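Local atomic coordinates of endoglucanase E (Clostridium thermocellum, PDB entry 2WAO), a protein that probably deacetylates plant cell-wall polysaccharides and binds cello-oligosaccharides through its family 2 carbohydrate esterase region, part of a larger cellulase. Residues Thr41-Thr46 with Lys77-Leu82; Glu52-Ala57 with Lys93-Ser98; Gln215-Asn220 with Pro252-Phe257. All blocks are in the same frame, centred on the assembly; numbering follows the deposited sequence. Where two conformers were deposited one is given.

Overall arrangement
Contacts 1 and 2 lie within the N-terminal beta region of the carbohydrate esterase, and contact 3 lies in its SGNH-type hydrolase region. The first two alternate along the chain: strand 43-49 leads on to strand 52-59, and their partners 77-82 and 93-98 follow in the same order. They belong to different antiparallel sheets, with centres about 19 Å apart. Contact 3 comes later in sequence, in the parallel five-stranded sheet on the opposite side of the chain's centre; its centre is about 25 Å from that of contact 2 and 37 Å from that of contact 1. Contact 2 reaches the interface between the two regions, where Glu-96 approaches the bound glucan chain.

Contact 1: Thr41-Thr46 with Lys77-Leu82; sequences TEASVT and KLVSGL
Thr-41 turns its carbonyl to Leu-82, and Leu-82 N donates to Thr-41 O at 3.1 Å. The same oxygen receives a CA-H...O contact from Ser-80 CA at 3.5 Å, while CB and CG of Leu-82 pack beside it. Thr-41 OG1 reaches the other segment through a water that accepts from Gly-81 N. At Glu-42, CG lies between the backbone N and the carbonyl carbon (chi1 63°), and the side chain runs out to Lys-77, which bends at its second, third and fourth torsions to meet it. Glu-42 OE1 and Lys-77 NZ form a salt bridge of 3.2 Å, the two side chains crossing obliquely. Ala-43 holds the centre: its N donates to Val-79 O at 3.1 Å, and its O is gripped by two donors, Leu-78 N at 2.7 Å and, weakly, Val-79 N at 3.3 Å. Two consecutive residues thus face Ala-43, a classic beta bulge that shifts the antiparallel register by one where strand 43-49 meets edge strand 73-79 of a five-stranded sheet in the N-terminal beta region. Ala-43 CB touches Val-79 CG1 at 4.2 Å. Ser-44 follows as a non-hydrogen-bonded pair with Lys-77, its backbone instead bonded to Asp-108 on strand 102-108. Val-45 then meets Leu-78, CG1 against CD2 at 3.7 Å; both side chains also touch Leu-91 of strand 85-93, in the other antiparallel sheet, and Leu-78 reaches Phe-67 as well.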
loop_
_atom_site.group_PDB
_atom_site.type_symbol
_atom_site.label_atom_id
_atom_site.label_comp_id
_atom_site.label_asym_id
_atom_site.label_seq_id
_atom_site.Cartn_x
_atom_site.Cartn_y
_atom_site.Cartn_z
ATOM N N THR A 41 -5.241 18.950 23.866
ATOM C CA THR A 41 -6.474 18.184 24.065
ATOM C C THR A 41 -7.158 17.836 22.740
ATOM O O THR A 41 -8.098 17.052 22.717
ATOM C CB THR A 41 -7.498 18.981 24.927
ATOM O OG1 THR A 41 -7.931 20.141 24.190
ATOM C CG2 THR A 41 -6.871 19.380 26.263
ATOM N N GLU A 42 -6.699 18.454 21.659
ATOM C CA GLU A 42 -7.357 18.367 20.353
ATOM C C GLU A 42 -6.366 18.575 19.210
ATOM O O GLU A 42 -5.288 19.144 19.404
ATOM C CB GLU A 42 -8.456 19.425 20.237
ATOM C CG GLU A 42 -7.890 20.848 20.311
ATOM C CD GLU A 42 -8.962 21.913 20.181
ATOM O OE1 GLU A 42 -9.591 22.007 19.118
ATOM O OE2 GLU A 42 -9.163 22.670 21.143
ATOM N N ALA A 43 -6.771 18.125 18.028
ATOM C CA ALA A 43 -6.026 18.332 16.817
ATOM C C ALA A 43 -6.941 18.436 15.618
ATOM O O ALA A 43 -7.911 17.672 15.487
ATOM C CB ALA A 43 -5.054 17.199 16.619
ATOM N N SER A 44 -6.588 19.350 14.727
ATOM C CA SER A 44 -7.320 19.606 13.497
ATOM C C SER A 44 -6.323 19.614 12.335
ATOM O O SER A 44 -5.138 19.861 12.535
ATOM C CB SER A 44 -8.056 20.952 13.574
ATOM O OG SER A 44 -9.133 20.922 14.504
ATOM N N VAL A 45 -6.811 19.384 11.124
ATOM C CA VAL A 45 -5.972 19.409 9.932
ATOM C C VAL A 45 -6.779 19.991 8.773
ATOM O O VAL A 45 -7.993 19.804 8.718
ATOM C CB VAL A 45 -5.445 17.955 9.574
ATOM C CG1 VAL A 45 -6.586 17.041 9.164
ATOM C CG2 VAL A 45 -4.361 17.994 8.457
ATOM N N THR A 46 -6.108 20.698 7.871
ATOM C CA THR A 46 -6.726 21.105 6.623
ATOM C C THR A 46 -6.186 20.235 5.501
ATOM O O THR A 46 -4.963 20.092 5.329
ATOM C CB THR A 46 -6.442 22.598 6.332
ATOM O OG1 THR A 46 -6.910 23.374 7.454
ATOM C CG2 THR A 46 -7.170 23.048 5.069
ATOM N N LYS A 77 -11.780 18.576 12.305
ATOM C CA LYS A 77 -11.319 18.281 13.676
ATOM C C LYS A 77 -11.060 16.786 13.818
ATOM O O LYS A 77 -12.002 15.972 13.772
ATOM C CB LYS A 77 -12.338 18.767 14.725
ATOM C CG LYS A 77 -12.064 18.304 16.164
ATOM C CD LYS A 77 -10.941 19.100 16.803
ATOM C CE LYS A 77 -11.277 20.595 16.864
ATOM N NZ LYS A 77 -12.334 20.835 17.882
ATOM N N LEU A 78 -9.790 16.415 13.992
ATOM C CA LEU A 78 -9.417 15.004 14.065
ATOM C C LEU A 78 -9.814 14.316 15.351
ATOM O O LEU A 78 -10.249 13.161 15.336
ATOM C CB LEU A 78 -7.913 14.799 13.817
ATOM C CG LEU A 78 -7.378 15.188 12.422
ATOM C CD1 LEU A 78 -5.878 14.909 12.460
ATOM C CD2 LEU A 78 -8.128 14.401 11.268
ATOM N N VAL A 79 -9.651 15.002 16.479
ATOM C CA VAL A 79 -9.912 14.404 17.765
ATOM C C VAL A 79 -10.041 15.578 18.721
ATOM O O VAL A 79 -9.453 16.622 18.497
ATOM C CB VAL A 79 -8.731 13.467 18.211
ATOM C CG1 VAL A 79 -7.391 14.270 18.412
ATOM C CG2 VAL A 79 -9.108 12.677 19.448
ATOM N N SER A 80 -10.815 15.392 19.780
ATOM C CA SER A 80 -10.956 16.444 20.785
ATOM C C SER A 80 -11.387 15.852 22.119
ATOM O O SER A 80 -11.708 14.658 22.223
ATOM C CB SER A 80 -11.928 17.526 20.321
ATOM O OG SER A 80 -13.205 16.961 20.044
ATOM N N GLY A 81 -11.293 16.672 23.162
ATOM C CA GLY A 81 -11.739 16.263 24.482
ATOM C C GLY A 81 -10.802 15.304 25.155
ATOM O O GLY A 81 -11.208 14.619 26.085
ATOM N N LEU A 82 -9.550 15.237 24.693
ATOM C CA LEU A 82 -8.538 14.363 25.306
ATOM C C LEU A 82 -8.023 14.974 26.598
ATOM O O LEU A 82 -8.004 16.201 26.740
ATOM C CB LEU A 82 -7.340 14.135 24.361
ATOM C CG LEU A 82 -7.619 13.618 22.944
ATOM C CD1 LEU A 82 -6.358 13.742 22.086
ATOM C CD2 LEU A 82 -8.122 12.131 22.958
HETATM O O HOH W 1 -10.503 19.782 23.102
#

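Contact 2: Glu52-Ala57 with Lys93-Ser98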
loop_
_atom_site.group_PDB
_atom_site.type_symbol
_atom_site.label_atom_id
_atom_site.label_comp_id
_atom_site.label_asym_id
_atom_site.label_seq_id
_atom_site.Cartn_x
_atom_site.Cartn_y
_atom_site.Cartn_z
ATOM N N GLU A 52 -12.672 11.451 -4.052
ATOM C CA GLU A 52 -13.261 10.987 -2.798
ATOM C C GLU A 52 -12.217 10.174 -2.031
ATOM O O GLU A 52 -12.096 8.965 -2.227
ATOM C CB GLU A 52 -14.542 10.150 -3.006
ATOM C CG GLU A 52 -15.183 9.807 -1.670
ATOM C CD GLU A 52 -16.389 8.923 -1.777
ATOM O OE1 GLU A 52 -16.879 8.764 -2.919
ATOM O OE2 GLU A 52 -16.827 8.388 -0.716
ATOM N N ASN A 53 -11.422 10.851 -1.232
ATOM C CA ASN A 53 -10.444 10.163 -0.404
ATOM C C ASN A 53 -10.944 10.039 1.024
ATOM O O ASN A 53 -11.604 10.951 1.570
ATOM C CB ASN A 53 -9.091 10.906 -0.425
ATOM C CG ASN A 53 -8.298 10.612 -1.695
ATOM O OD1 ASN A 53 -8.048 11.501 -2.516
ATOM N ND2 ASN A 53 -7.910 9.359 -1.861
ATOM N N TRP A 54 -10.565 8.938 1.652
ATOM C CA TRP A 54 -10.951 8.664 3.013
ATOM C C TRP A 54 -9.694 8.575 3.844
ATOM O O TRP A 54 -8.674 8.070 3.355
ATOM C CB TRP A 54 -11.686 7.305 3.092
ATOM C CG TRP A 54 -13.167 7.437 2.660
ATOM C CD1 TRP A 54 -13.654 7.614 1.384
ATOM C CD2 TRP A 54 -14.288 7.546 3.545
ATOM N NE1 TRP A 54 -15.050 7.754 1.422
ATOM C CE2 TRP A 54 -15.453 7.731 2.735
ATOM C CE3 TRP A 54 -14.425 7.492 4.949
ATOM C CZ2 TRP A 54 -16.752 7.846 3.286
ATOM C CZ3 TRP A 54 -15.725 7.612 5.498
ATOM C CH2 TRP A 54 -16.863 7.794 4.651
ATOM N N PHE A 55 -9.835 8.989 5.096
ATOM C CA PHE A 55 -8.753 9.038 6.094
ATOM C C PHE A 55 -9.157 8.433 7.420
ATOM O O PHE A 55 -10.343 8.383 7.767
ATOM C CB PHE A 55 -8.293 10.470 6.343
ATOM C CG PHE A 55 -7.942 11.210 5.083
ATOM C CD1 PHE A 55 -6.636 11.229 4.605
ATOM C CD2 PHE A 55 -8.960 11.797 4.326
ATOM C CE1 PHE A 55 -6.317 11.878 3.371
ATOM C CE2 PHE A 55 -8.657 12.456 3.109
ATOM C CZ PHE A 55 -7.332 12.492 2.648
ATOM N N GLN A 56 -8.157 8.022 8.198
ATOM C CA GLN A 56 -8.407 7.667 9.604
ATOM C C GLN A 56 -7.271 8.267 10.424
ATOM O O GLN A 56 -6.094 8.195 9.989
ATOM C CB GLN A 56 -8.414 6.152 9.789
ATOM C CG GLN A 56 -8.792 5.722 11.248
ATOM C CD GLN A 56 -9.128 4.273 11.339
ATOM O OE1 GLN A 56 -10.201 3.875 11.881
ATOM N NE2 GLN A 56 -8.214 3.434 10.810
ATOM N N ALA A 57 -7.632 8.876 11.569
ATOM C CA ALA A 57 -6.676 9.307 12.606
ATOM C C ALA A 57 -6.528 8.180 13.627
ATOM O O ALA A 57 -7.508 7.560 14.030
ATOM C CB ALA A 57 -7.195 10.581 13.291
ATOM N N LYS A 93 -4.009 7.828 4.893
ATOM C CA LYS A 93 -4.791 7.911 3.676
ATOM C C LYS A 93 -5.286 6.477 3.363
ATOM O O LYS A 93 -4.505 5.570 2.975
ATOM C CB LYS A 93 -3.966 8.458 2.507
ATOM C CG LYS A 93 -4.814 8.640 1.229
ATOM C CD LYS A 93 -3.912 9.126 0.044
ATOM C CE LYS A 93 -4.751 9.655 -1.129
ATOM N NZ LYS A 93 -5.080 8.612 -2.201
ATOM N N ARG A 94 -6.567 6.252 3.570
ATOM C CA ARG A 94 -7.116 4.885 3.359
ATOM C C ARG A 94 -7.169 4.449 1.907
ATOM O O ARG A 94 -6.905 3.270 1.588
ATOM C CB ARG A 94 -8.523 4.817 3.929
ATOM C CG ARG A 94 -8.517 4.980 5.419
ATOM C CD ARG A 94 -9.951 5.314 5.941
ATOM N NE ARG A 94 -11.051 4.404 5.484
ATOM C CZ ARG A 94 -11.611 3.423 6.208
ATOM N NH1 ARG A 94 -11.155 3.075 7.422
ATOM N NH2 ARG A 94 -12.632 2.738 5.710
ATOM N N THR A 95 -7.561 5.392 1.069
ATOM C CA THR A 95 -7.923 5.182 -0.328
ATOM C C THR A 95 -6.733 5.299 -1.286
ATOM O O THR A 95 -5.703 5.931 -0.996
ATOM C CB THR A 95 -9.001 6.202 -0.738
ATOM O OG1 THR A 95 -8.685 7.455 -0.114
ATOM C CG2 THR A 95 -10.401 5.745 -0.251
ATOM N N GLU A 96 -6.872 4.699 -2.454
ATOM C CA GLU A 96 -5.745 4.576 -3.381
ATOM C C GLU A 96 -5.503 5.815 -4.253
ATOM O O GLU A 96 -6.291 6.794 -4.262
ATOM C CB GLU A 96 -5.943 3.346 -4.253
ATOM C CG GLU A 96 -7.239 3.446 -5.114
ATOM C CD GLU A 96 -7.445 2.189 -5.922
ATOM O OE1 GLU A 96 -6.755 2.018 -6.958
ATOM O OE2 GLU A 96 -8.289 1.350 -5.478
ATOM N N ALA A 97 -4.407 5.748 -4.990
ATOM C CA ALA A 97 -3.903 6.889 -5.770
ATOM C C ALA A 97 -4.918 7.292 -6.836
ATOM O O ALA A 97 -5.108 8.505 -7.122
ATOM C CB ALA A 97 -2.548 6.522 -6.391
ATOM N N SER A 98 -5.609 6.302 -7.398
ATOM C CA SER A 98 -6.582 6.622 -8.462
ATOM C C SER A 98 -7.743 7.514 -7.969
ATOM O O SER A 98 -8.437 8.132 -8.787
ATOM C CB SER A 98 -7.132 5.363 -9.145
ATOM O OG SER A 98 -7.944 4.637 -8.253
#
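Trp-54 and Thr-95 are joined by a nearly straight bond: Trp-54 N donates to Thr-95 OG1 at 3.0 Å, N-H...O angle 162°. Thr-95 OG1 sits between the backbone N and the carbonyl carbon (chi1 39°), while its methyl CG2 lies 3.9 Å from Trp-54 CB. One residue back, Arg-94 N donates to Trp-54 O at 2.8 Å, and Arg-94 CD presses on Phe-55 C, 3.5 Å away. Phe-55 and Lys-93 form the antiparallel non-hydrogen-bonded bridge at the end of strand 85-93; beyond it the chain turns off into a loop, where the Thr-95 hydroxyl replaces a backbone carbonyl as acceptor for Trp-54 N. Lys-93 runs extended as far as CE, and NZ of this buried residue donates to Thr-95 O, from above the carbonyl plane, and to Ala-28 O. The looser side is that of Glu-52 and the Trp-54 indole, both partly exposed; there Trp-54 NE1 meets Glu-52 OE2 in the ring plane at 2.9 Å. Arg-94 makes a salt bridge to Glu-139 of the hydrolase region, and Glu-96 is bonded to Ser-176 of the glucan-binding pocket. Strand 52-59 lies between strands 62-70 and 85-93, and Phe-55 and Lys-93 both pack on Val-102 of strand 102-108.

Contact 3: Gln215-Asn220 with Pro252-Phe257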
loop_
_atom_site.group_PDB
_atom_site.type_symbol
_atom_site.label_atom_id
_atom_site.label_comp_id
_atom_site.label_asym_id
_atom_site.label_seq_id
_atom_site.Cartn_x
_atom_site.Cartn_y
_atom_site.Cartn_z
ATOM N N GLN A 215 14.685 -2.505 2.974
ATOM C CA GLN A 215 15.418 -3.748 3.039
ATOM C C GLN A 215 14.565 -4.859 2.427
ATOM O O GLN A 215 15.084 -5.927 2.130
ATOM C CB GLN A 215 15.795 -4.108 4.490
ATOM C CG GLN A 215 16.647 -3.036 5.193
ATOM C CD GLN A 215 15.844 -1.991 5.935
ATOM O OE1 GLN A 215 14.645 -2.062 6.013
ATOM N NE2 GLN A 215 16.527 -1.006 6.490
ATOM N N VAL A 216 13.241 -4.611 2.279
ATOM C CA VAL A 216 12.333 -5.654 1.789
ATOM C C VAL A 216 11.427 -5.017 0.743
ATOM O O VAL A 216 10.903 -3.932 0.977
ATOM C CB VAL A 216 11.393 -6.171 2.914
ATOM C CG1 VAL A 216 10.425 -7.237 2.365
ATOM C CG2 VAL A 216 12.208 -6.813 4.021
ATOM N N VAL A 217 11.212 -5.732 -0.364
ATOM C CA VAL A 217 10.211 -5.344 -1.353
ATOM C C VAL A 217 9.291 -6.570 -1.498
ATOM O O VAL A 217 9.770 -7.677 -1.620
ATOM C CB VAL A 217 10.867 -4.954 -2.712
ATOM C CG1 VAL A 217 9.795 -4.598 -3.803
ATOM C CG2 VAL A 217 11.825 -3.772 -2.508
ATOM N N VAL A 218 7.982 -6.343 -1.523
ATOM C CA VAL A 218 6.973 -7.376 -1.713
ATOM C C VAL A 218 6.211 -7.032 -2.993
ATOM O O VAL A 218 5.665 -5.923 -3.130
ATOM C CB VAL A 218 6.016 -7.444 -0.470
ATOM C CG1 VAL A 218 4.914 -8.504 -0.667
ATOM C CG2 VAL A 218 6.809 -7.762 0.825
ATOM N N ILE A 219 6.132 -8.004 -3.893
ATOM C CA ILE A 219 5.446 -7.773 -5.157
ATOM C C ILE A 219 4.237 -8.695 -5.169
ATOM O O ILE A 219 4.375 -9.893 -4.975
ATOM C CB ILE A 219 6.394 -8.063 -6.355
ATOM C CG1 ILE A 219 7.673 -7.191 -6.281
ATOM C CG2 ILE A 219 5.626 -7.831 -7.686
ATOM C CD1 ILE A 219 8.770 -7.533 -7.344
ATOM N N ASN A 220 3.058 -8.155 -5.425
ATOM C CA ASN A 220 1.880 -9.027 -5.564
ATOM C C ASN A 220 1.137 -8.599 -6.796
ATOM O O ASN A 220 0.322 -7.709 -6.743
ATOM C CB ASN A 220 0.977 -9.042 -4.304
ATOM C CG ASN A 220 -0.120 -10.128 -4.394
ATOM O OD1 ASN A 220 -0.576 -10.490 -5.505
ATOM N ND2 ASN A 220 -0.543 -10.662 -3.234
ATOM N N PRO A 252 19.983 -2.312 -4.503
ATOM C CA PRO A 252 20.936 -3.446 -4.679
ATOM C C PRO A 252 20.883 -4.502 -3.567
ATOM O O PRO A 252 21.144 -5.671 -3.835
ATOM C CB PRO A 252 22.322 -2.765 -4.583
ATOM C CG PRO A 252 22.083 -1.337 -4.926
ATOM C CD PRO A 252 20.648 -0.999 -4.570
ATOM N N ASP A 253 20.514 -4.082 -2.360
ATOM C CA ASP A 253 20.617 -4.902 -1.158
ATOM C C ASP A 253 19.249 -5.444 -0.656
ATOM O O ASP A 253 19.206 -6.171 0.338
ATOM C CB ASP A 253 21.356 -4.128 -0.019
ATOM C CG ASP A 253 22.710 -3.501 -0.491
ATOM O OD1 ASP A 253 23.455 -4.160 -1.244
ATOM O OD2 ASP A 253 23.016 -2.320 -0.156
ATOM N N ALA A 254 18.136 -5.097 -1.330
ATOM C CA ALA A 254 16.813 -5.496 -0.851
ATOM C C ALA A 254 16.536 -6.976 -1.037
ATOM O O ALA A 254 16.983 -7.582 -2.034
ATOM C CB ALA A 254 15.718 -4.684 -1.552
ATOM N N HIS A 255 15.784 -7.545 -0.089
ATOM C CA HIS A 255 15.205 -8.896 -0.209
ATOM C C HIS A 255 13.870 -8.751 -0.937
ATOM O O HIS A 255 13.001 -7.976 -0.484
ATOM C CB HIS A 255 14.972 -9.489 1.170
ATOM C CG HIS A 255 16.234 -9.710 1.959
ATOM N ND1 HIS A 255 16.805 -10.956 2.087
ATOM C CD2 HIS A 255 17.038 -8.853 2.636
ATOM C CE1 HIS A 255 17.898 -10.867 2.829
ATOM N NE2 HIS A 255 18.065 -9.597 3.177
ATOM N N ILE A 256 13.694 -9.483 -2.042
ATOM C CA ILE A 256 12.480 -9.275 -2.887
ATOM C C ILE A 256 11.565 -10.507 -2.759
ATOM O O ILE A 256 11.997 -11.642 -3.061
ATOM C CB ILE A 256 12.840 -9.021 -4.384
ATOM C CG1 ILE A 256 13.745 -7.765 -4.499
ATOM C CG2 ILE A 256 11.539 -8.876 -5.274
ATOM C CD1 ILE A 256 14.323 -7.539 -5.942
ATOM N N PHE A 257 10.315 -10.283 -2.345
ATOM C CA PHE A 257 9.331 -11.390 -2.151
ATOM C C PHE A 257 8.281 -11.311 -3.232
ATOM O O PHE A 257 7.566 -10.294 -3.325
ATOM C CB PHE A 257 8.700 -11.274 -0.749
ATOM C CG PHE A 257 9.663 -11.585 0.340
ATOM C CD1 PHE A 257 9.727 -12.886 0.876
ATOM C CD2 PHE A 257 10.497 -10.582 0.859
ATOM C CE1 PHE A 257 10.629 -13.185 1.898
ATOM C CE2 PHE A 257 11.408 -10.881 1.871
ATOM C CZ PHE A 257 11.476 -12.164 2.391
#
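Val-217 and Ile-256 pair side by side on one face of the parallel sheet, with Val-217 CB 4.4 Å from Ile-256 CG1. Ile-219 extends this patch by setting CD1 3.7 Å from Ile-256 CG2, and Val-217 CG2 touches Ala-254 CB at its other end. Strands 216-220 and 255-260 are the two strands of a beta-alpha-beta crossover in the alpha/beta/alpha fold of SGNH hydrolases; the connecting helix 233-250 covers this face, touching Val-217 and Ile-256 through Val-247 and Ile-219 through Tyr-240. Val-216, Val-218, His-255 and Phe-257 point to the opposite face. There Val-216 CG1, anti to the backbone N (chi1 178°), reaches Phe-257 CD2 at 3.7 Å, and Val-217 O lies at the edge of the same ring, near its plane. Helix 313-331 packs against Val-216, His-255 and Phe-257, and the ring of Tyr-292 on strand 291-295 meets that of Phe-257. Between the faces the backbones are bonded in regular parallel register: Val-217 N to His-255 O at 2.9 Å, Phe-257 N to Val-217 O and Ile-219 N to Phe-257 O both at 2.8 Å. Outward, at the start of the strands, polar side chains take over. The Gln-215 amide bonds outside the pair, OE1 to Lys-124 N and NE2 to Glu-122 O, and His-255 ND1 bonds to Tyr-292 OH. Gln-215 O accepts from His-255 N at 2.8 Å, and His-255 CD2 brings the imidazole edge to within 3.6 Å of Gln-215 O, which lies in the ring plane.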